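Local coordinates for protein fructokinase (Silicibacter sp., PDB 3C8U) that probably phosphorylates fructose or a related substrate at the expense of ATP, as a P-loop kinase assigned to a fructose transport system, at residues Leu135-Pro139 against Gly140-Leu144; Gln167-Leu170 against Asp171-Leu174; Gly173-His176 against Asp177-Val180. One frame throughout, in Å; residues are numbered along the deposited sequence.

Contact 1 (Leu135-Pro139 against Gly140-Leu144); sequences LFDAP and GWRDL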
loop_
_atom_site.group_PDB
_atom_site.type_symbol
_atom_site.label_atom_id
_atom_site.label_comp_id
_atom_site.label_asym_id
_atom_site.label_seq_id
_atom_site.Cartn_x
_atom_site.Cartn_y
_atom_site.Cartn_z
ATOM N N LEU A 135 -7.534 1.725 -3.785
ATOM C CA LEU A 135 -8.918 1.424 -4.195
ATOM C C LEU A 135 -9.851 2.445 -3.547
ATOM O O LEU A 135 -10.886 2.137 -2.966
ATOM C CB LEU A 135 -9.309 -0.009 -3.809
ATOM C CG LEU A 135 -8.621 -1.103 -4.655
ATOM C CD1 LEU A 135 -9.008 -2.512 -4.219
ATOM C CD2 LEU A 135 -8.859 -0.925 -6.164
ATOM N N PHE A 136 -9.394 3.679 -3.620
ATOM C CA PHE A 136 -9.953 4.790 -2.834
ATOM C C PHE A 136 -10.712 5.803 -3.691
ATOM O O PHE A 136 -10.171 6.452 -4.596
ATOM C CB PHE A 136 -8.789 5.440 -2.059
ATOM C CG PHE A 136 -9.204 6.442 -1.035
ATOM C CD1 PHE A 136 -9.950 6.067 0.077
ATOM C CD2 PHE A 136 -8.791 7.766 -1.149
ATOM C CE1 PHE A 136 -10.306 7.004 1.039
ATOM C CE2 PHE A 136 -9.156 8.722 -0.193
ATOM C CZ PHE A 136 -9.914 8.347 0.895
ATOM N N ASP A 137 -12.003 5.895 -3.390
ATOM C CA ASP A 137 -12.947 6.684 -4.191
ATOM C C ASP A 137 -12.929 8.160 -3.766
ATOM O O ASP A 137 -13.795 8.675 -3.053
ATOM C CB ASP A 137 -14.341 6.065 -4.125
ATOM C CG ASP A 137 -15.301 6.621 -5.169
ATOM O OD1 ASP A 137 -14.947 7.462 -6.021
ATOM O OD2 ASP A 137 -16.449 6.174 -5.133
ATOM N N ALA A 138 -11.875 8.791 -4.231
ATOM C CA ALA A 138 -11.645 10.242 -4.086
ATOM C C ALA A 138 -10.934 10.786 -5.313
ATOM O O ALA A 138 -10.285 10.038 -6.048
ATOM C CB ALA A 138 -10.799 10.534 -2.864
ATOM N N PRO A 139 -11.036 12.099 -5.536
ATOM C CA PRO A 139 -10.292 12.695 -6.628
ATOM C C PRO A 139 -8.817 12.347 -6.599
ATOM O O PRO A 139 -8.147 12.330 -5.549
ATOM C CB PRO A 139 -10.549 14.192 -6.444
ATOM C CG PRO A 139 -11.914 14.245 -5.803
ATOM C CD PRO A 139 -11.930 13.072 -4.868
ATOM N N GLY A 140 -8.354 12.056 -7.802
ATOM C CA GLY A 140 -6.987 11.667 -8.068
ATOM C C GLY A 140 -6.833 10.176 -7.829
ATOM O O GLY A 140 -6.554 9.390 -8.736
ATOM N N TRP A 141 -7.068 9.812 -6.583
ATOM C CA TRP A 141 -6.843 8.469 -6.091
ATOM C C TRP A 141 -7.659 7.457 -6.884
ATOM O O TRP A 141 -7.196 6.351 -7.186
ATOM C CB TRP A 141 -7.155 8.346 -4.585
ATOM C CG TRP A 141 -6.221 9.155 -3.714
ATOM C CD1 TRP A 141 -6.484 10.357 -3.151
ATOM C CD2 TRP A 141 -4.874 8.824 -3.347
ATOM N NE1 TRP A 141 -5.407 10.797 -2.438
ATOM C CE2 TRP A 141 -4.397 9.876 -2.545
ATOM C CE3 TRP A 141 -4.029 7.727 -3.606
ATOM C CZ2 TRP A 141 -3.123 9.875 -1.995
ATOM C CZ3 TRP A 141 -2.755 7.727 -3.067
ATOM C CH2 TRP A 141 -2.311 8.799 -2.260
ATOM N N ARG A 142 -8.854 7.864 -7.271
ATOM C CA ARG A 142 -9.808 6.931 -7.909
ATOM C C ARG A 142 -9.324 6.573 -9.315
ATOM O O ARG A 142 -9.688 5.536 -9.880
ATOM C CB ARG A 142 -11.241 7.491 -7.938
ATOM C CG ARG A 142 -11.434 8.723 -8.799
ATOM C CD ARG A 142 -12.915 9.003 -8.966
ATOM N NE ARG A 142 -13.602 9.172 -7.692
ATOM C CZ ARG A 142 -13.997 10.347 -7.212
ATOM N NH1 ARG A 142 -13.736 11.465 -7.870
ATOM N NH2 ARG A 142 -14.621 10.408 -6.055
ATOM N N ASP A 143 -8.429 7.404 -9.820
ATOM C CA ASP A 143 -7.883 7.223 -11.164
ATOM C C ASP A 143 -6.825 6.143 -11.202
ATOM O O ASP A 143 -6.442 5.672 -12.269
ATOM C CB ASP A 143 -7.282 8.496 -11.714
ATOM C CG ASP A 143 -8.314 9.565 -11.926
ATOM O OD1 ASP A 143 -9.495 9.237 -12.075
ATOM O OD2 ASP A 143 -7.924 10.729 -11.932
ATOM N N LEU A 144 -6.370 5.735 -10.022
ATOM C CA LEU A 144 -5.321 4.729 -9.960
ATOM C C LEU A 144 -5.841 3.360 -10.393
ATOM O O LEU A 144 -5.093 2.531 -10.929
ATOM C CB LEU A 144 -4.697 4.634 -8.568
ATOM C CG LEU A 144 -3.883 5.826 -8.083
ATOM C CD1 LEU A 144 -3.452 5.553 -6.645
ATOM C CD2 LEU A 144 -2.697 6.117 -8.999
HETATM O O HOH W 1 -7.120 4.591 -5.135
#
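Arg142 folds back over the turn and grips Asp137 side-on. NE donates to Asp137 OD1 at 2.7 Å, and NH2 donates to the same Asp137 OD1 at 3.0 Å. Both bonds lie close to the guanidinium plane, but that plane stands 82° from the carboxylate. NE meets the oxygen nearly end-on, and NH2 reaches it from above the carboxylate plane. The arginine gets there by setting CG between its backbone N and carbonyl carbon (chi1 66°) and bending again at chi3. One face of its guanidinium then lies over the peptide joining Ala138 to Pro139, with Ala138 C over the centre and Pro139 N nearer the rim. Pro139 CG and CD each lie 3.9 Å from Arg142 NH1, so the proline ring borders the guanidinium. An alanine in place of Asp137 would probably leave the guanidinium without its charged mate and freer to turn away from that peptide.

Trp141 works on the other side of the turn. Its CB lies at the edge of the Phe136 ring, 3.8 Å from Phe136 CD2. The Phe136 edge is directed at the face of the five-membered ring of the indole, a T-shaped pair with planes at 77°. Ala138 CB adds a looser apolar touch at Trp141 CD1.

The backbone closes the turn beneath these side chains. Arg142 N donates to Ala138 O at 2.9 Å, and Trp141 N donates to Pro139 O. A water accepts from Phe136 N and donates to Trp141 O, joining the two limbs. Asp137 centres an inverse gamma turn.

This turn lies in the loop between strands 126-131 and 150-154. Phe85 and Phe88 of helix 85-97 meet Trp141, Leu135 packs on strand 150-154, and backbone bonds tie Leu135 and Asp137 to Leu199 and Ala197, respectively.

Contact 2 (Gln167-Leu170 against Asp171-Leu174); sequences QRWL and DHGL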
loop_
_atom_site.group_PDB
_atom_site.type_symbol
_atom_site.label_atom_id
_atom_site.label_comp_id
_atom_site.label_asym_id
_atom_site.label_seq_id
_atom_site.Cartn_x
_atom_site.Cartn_y
_atom_site.Cartn_z
ATOM N N GLN A 167 -1.960 -2.338 19.935
ATOM C CA GLN A 167 -0.734 -3.112 20.200
ATOM C C GLN A 167 0.491 -2.420 19.617
ATOM O O GLN A 167 1.559 -2.347 20.255
ATOM C CB GLN A 167 -0.823 -4.547 19.688
ATOM C CG GLN A 167 0.319 -5.449 20.238
ATOM C CD GLN A 167 0.398 -5.469 21.777
ATOM O OE1 GLN A 167 -0.537 -5.902 22.457
ATOM N NE2 GLN A 167 1.529 -5.014 22.326
ATOM N N ARG A 168 0.307 -1.864 18.433
ATOM C CA ARG A 168 1.405 -1.165 17.746
ATOM C C ARG A 168 1.930 -0.075 18.647
ATOM O O ARG A 168 3.118 0.043 18.894
ATOM C CB ARG A 168 0.953 -0.583 16.393
ATOM C CG ARG A 168 1.943 0.383 15.760
ATOM C CD ARG A 168 1.771 0.429 14.236
ATOM N NE ARG A 168 1.041 1.610 13.761
ATOM C CZ ARG A 168 0.588 1.748 12.513
ATOM N NH1 ARG A 168 0.764 0.772 11.630
ATOM N NH2 ARG A 168 -0.061 2.844 12.149
ATOM N N TRP A 169 1.002 0.677 19.202
ATOM C CA TRP A 169 1.344 1.839 19.995
ATOM C C TRP A 169 1.863 1.423 21.367
ATOM O O TRP A 169 2.678 2.124 21.996
ATOM C CB TRP A 169 0.177 2.819 20.056
ATOM C CG TRP A 169 0.024 3.463 18.728
ATOM C CD1 TRP A 169 -0.928 3.205 17.783
ATOM C CD2 TRP A 169 0.924 4.403 18.145
ATOM N NE1 TRP A 169 -0.691 3.960 16.657
ATOM C CE2 TRP A 169 0.437 4.709 16.856
ATOM C CE3 TRP A 169 2.088 5.033 18.595
ATOM C CZ2 TRP A 169 1.074 5.628 16.009
ATOM C CZ3 TRP A 169 2.718 5.953 17.754
ATOM C CH2 TRP A 169 2.208 6.236 16.475
ATOM N N LEU A 170 1.435 0.240 21.796
ATOM C CA LEU A 170 1.895 -0.316 23.073
ATOM C C LEU A 170 3.378 -0.693 22.904
ATOM O O LEU A 170 4.212 -0.451 23.766
ATOM C CB LEU A 170 1.077 -1.531 23.504
ATOM C CG LEU A 170 -0.303 -1.290 24.120
ATOM C CD1 LEU A 170 -1.023 -2.640 24.398
ATOM C CD2 LEU A 170 -0.157 -0.460 25.375
ATOM N N ASP A 171 3.679 -1.258 21.754
ATOM C CA ASP A 171 5.064 -1.654 21.413
ATOM C C ASP A 171 5.986 -0.438 21.434
ATOM O O ASP A 171 7.150 -0.505 21.827
ATOM C CB ASP A 171 5.115 -2.354 20.053
ATOM C CG ASP A 171 4.495 -3.742 20.098
ATOM O OD1 ASP A 171 4.172 -4.202 21.215
ATOM O OD2 ASP A 171 4.318 -4.366 19.026
ATOM N N HIS A 172 5.413 0.677 21.038
ATOM C CA HIS A 172 6.127 1.938 20.941
ATOM C C HIS A 172 6.377 2.505 22.337
ATOM O O HIS A 172 7.093 3.486 22.509
ATOM C CB HIS A 172 5.365 2.927 20.062
ATOM C CG HIS A 172 6.244 3.950 19.430
ATOM N ND1 HIS A 172 5.858 5.261 19.245
ATOM C CD2 HIS A 172 7.513 3.862 18.971
ATOM C CE1 HIS A 172 6.846 5.932 18.683
ATOM N NE2 HIS A 172 7.863 5.108 18.509
ATOM N N GLY A 173 5.795 1.862 23.338
ATOM C CA GLY A 173 6.104 2.187 24.741
ATOM C C GLY A 173 5.056 3.065 25.379
ATOM O O GLY A 173 5.178 3.524 26.522
ATOM N N LEU A 174 4.009 3.285 24.607
ATOM C CA LEU A 174 2.824 3.999 25.105
ATOM C C LEU A 174 2.123 3.106 26.116
ATOM O O LEU A 174 2.150 1.895 25.999
ATOM C CB LEU A 174 1.850 4.335 23.956
ATOM C CG LEU A 174 2.254 5.408 22.941
ATOM C CD1 LEU A 174 1.010 6.165 22.441
ATOM C CD2 LEU A 174 3.258 6.383 23.539
HETATM O O HOH W 2 3.481 -0.201 26.695
#
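Trp169 and His172 lie side by side at the end of a helix, both pointing the same way. The imidazole ND1 is 3.5 Å from Trp169 CZ3, on the six-membered ring of the indole. The ring planes are 71° apart, and the meeting is oblique. Leu174 comes alongside the same tryptophan, with its CD1 4.2 Å from Trp169 CE3. Its CB also sits against the Trp169 carbonyl oxygen.

On another side of the helix, Gln167 reaches one turn forward to Asp171. NE2 donates to Asp171 OD1 at 3.0 Å with an angle of 157° at the hydrogen. The oxygen lies in the amide plane of the glutamine, yet the donor stands above the carboxylate plane. A bend at chi2 (56°) turns the amide forward along the helix, toward this carboxylate. Beneath this pair, Asp171 N donates to Gln167 O, a regular helical bond of 2.8 Å.

The backbone turn that brings Leu174 back beside Trp169 is a Schellman motif. Gly173 takes the positive phi that ends the helix. Leu174 N donates to Trp169 O at 3.2 Å, in the carbonyl plane. Gly173 N donates to Leu170 O at 2.8 Å, from well above the carbonyl plane. His172 N still bonds to Arg168 O, with a weak second bond to Trp169 O. A water donates to both Leu170 O and Leu174 O, bridging the two sides of the turn. Leu170 CD2 also packs against Leu174 O.

The motif closes helix 158-171 at the surface. Trp169 spreads on Ala179, Arg182 and Ala183 of the following helix 176-184, and Leu170 rests on Ala179. Arg168 turns elsewhere, to a salt bridge with Asp187 at the start of helix 186-195.

Contact 3 (Gly173-His176 against Asp177-Val180); sequences GLNH and DAAV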
loop_
_atom_site.group_PDB
_atom_site.type_symbol
_atom_site.label_atom_id
_atom_site.label_comp_id
_atom_site.label_asym_id
_atom_site.label_seq_id
_atom_site.Cartn_x
_atom_site.Cartn_y
_atom_site.Cartn_z
ATOM N N GLY A 173 5.795 1.862 23.338
ATOM C CA GLY A 173 6.104 2.187 24.741
ATOM C C GLY A 173 5.056 3.065 25.379
ATOM O O GLY A 173 5.178 3.524 26.522
ATOM N N LEU A 174 4.009 3.285 24.607
ATOM C CA LEU A 174 2.824 3.999 25.105
ATOM C C LEU A 174 2.123 3.106 26.116
ATOM O O LEU A 174 2.150 1.895 25.999
ATOM C CB LEU A 174 1.850 4.335 23.956
ATOM C CG LEU A 174 2.254 5.408 22.941
ATOM C CD1 LEU A 174 1.010 6.165 22.441
ATOM C CD2 LEU A 174 3.258 6.383 23.539
ATOM N N ASN A 175 1.526 3.718 27.120
ATOM C CA ASN A 175 0.600 3.000 27.976
ATOM C C ASN A 175 -0.733 2.812 27.282
ATOM O O ASN A 175 -0.994 3.375 26.224
ATOM C CB ASN A 175 0.413 3.647 29.344
ATOM C CG ASN A 175 -0.393 4.928 29.301
ATOM O OD1 ASN A 175 -1.266 5.113 28.452
ATOM N ND2 ASN A 175 -0.112 5.818 30.241
ATOM N N HIS A 176 -1.575 1.999 27.897
ATOM C CA HIS A 176 -2.738 1.472 27.194
ATOM C C HIS A 176 -3.717 2.601 26.819
ATOM O O HIS A 176 -4.231 2.665 25.686
ATOM C CB HIS A 176 -3.439 0.373 27.986
ATOM C CG HIS A 176 -4.607 -0.192 27.265
ATOM N ND1 HIS A 176 -5.893 0.269 27.463
ATOM C CD2 HIS A 176 -4.679 -1.099 26.271
ATOM C CE1 HIS A 176 -6.712 -0.362 26.639
ATOM N NE2 HIS A 176 -5.999 -1.183 25.892
ATOM N N ASP A 177 -3.944 3.485 27.768
ATOM C CA ASP A 177 -4.835 4.641 27.574
ATOM C C ASP A 177 -4.373 5.451 26.382
ATOM O O ASP A 177 -5.142 5.840 25.510
ATOM C CB ASP A 177 -4.770 5.584 28.767
ATOM C CG ASP A 177 -5.610 5.127 29.945
ATOM O OD1 ASP A 177 -6.511 4.268 29.774
ATOM O OD2 ASP A 177 -5.360 5.658 31.057
ATOM N N ALA A 178 -3.080 5.715 26.403
ATOM C CA ALA A 178 -2.440 6.554 25.384
ATOM C C ALA A 178 -2.457 5.888 24.033
ATOM O O ALA A 178 -2.603 6.550 23.008
ATOM C CB ALA A 178 -0.999 6.909 25.778
ATOM N N ALA A 179 -2.284 4.570 24.047
ATOM C CA ALA A 179 -2.157 3.797 22.824
ATOM C C ALA A 179 -3.525 3.787 22.141
ATOM O O ALA A 179 -3.659 3.931 20.936
ATOM C CB ALA A 179 -1.687 2.348 23.108
ATOM N N VAL A 180 -4.548 3.651 22.963
ATOM C CA VAL A 180 -5.944 3.668 22.467
ATOM C C VAL A 180 -6.277 5.037 21.843
ATOM O O VAL A 180 -6.866 5.140 20.760
ATOM C CB VAL A 180 -6.941 3.326 23.609
ATOM C CG1 VAL A 180 -8.379 3.780 23.249
ATOM C CG2 VAL A 180 -6.885 1.827 23.923
#
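The His176 imidazole carries Val180 on one face. Val180 CG2 lies 3.9 Å from the ring centroid and 29° off the ring normal, a CH-pi contact one helical turn apart. The closest ring atom to that methyl is CE1, with Val180 CG2 at 3.5 Å. The two side chains slant across each other. His176 sets CG anti to its own nitrogen, and this swings the ring along the helix to where Val180 stands. The same Val180 CG2 also touches His176 O. Asp177 N approaches the imidazole from an oblique direction.

The other flat group is the Asn175 amide, which caps the helix. Asn175 OD1 accepts from Ala178 N at 2.8 Å, with a nearly straight N-H...O angle of 163°. The donor comes almost in line with the side-chain C=O. With chi1 at 72°, CG sits between the backbone N and the carbonyl carbon, and OD1 is turned back toward the first turn. This is an N-cap bond, which satisfies an amide at the start of the helix. Ala178 CB packs against the same oxygen at 3.2 Å.

The main chain carries the helix on from there. Ala179 N donates to Asn175 O at 2.8 Å, and Val180 N donates to His176 O at 2.9 Å. Leu174, just before the cap, packs against the first turn. Its CD1 touches Ala178 CB at 4.0 Å, and its CB faces Ala179 CB.

These residues open helix 176-184 directly after the turn that ends helix 158-171. The buried Ala179 faces that earlier helix, touching Val166. Val180 also meets Val166, so this first turn lies against the helix before it.

Overall arrangement
Along the chain the order is contact 1, contact 2, contact 3. Contact 1 is in the loop between strands 126-131 and 150-154 of the parallel sheet. Contacts 2 and 3 come after strand 150-154, and their centres lie about 31 and 33 Å from that of contact 1. They form one connection between two consecutive helices, share Gly173 and Leu174, and have centres about 6 Å apart. The two contacts pack on each other, so helices 158-171 and 176-184 are joined at the bend. Contact 1 thus shapes a loop between sheet strands, while the other two form a peripheral helical corner of this probable P-loop kinase.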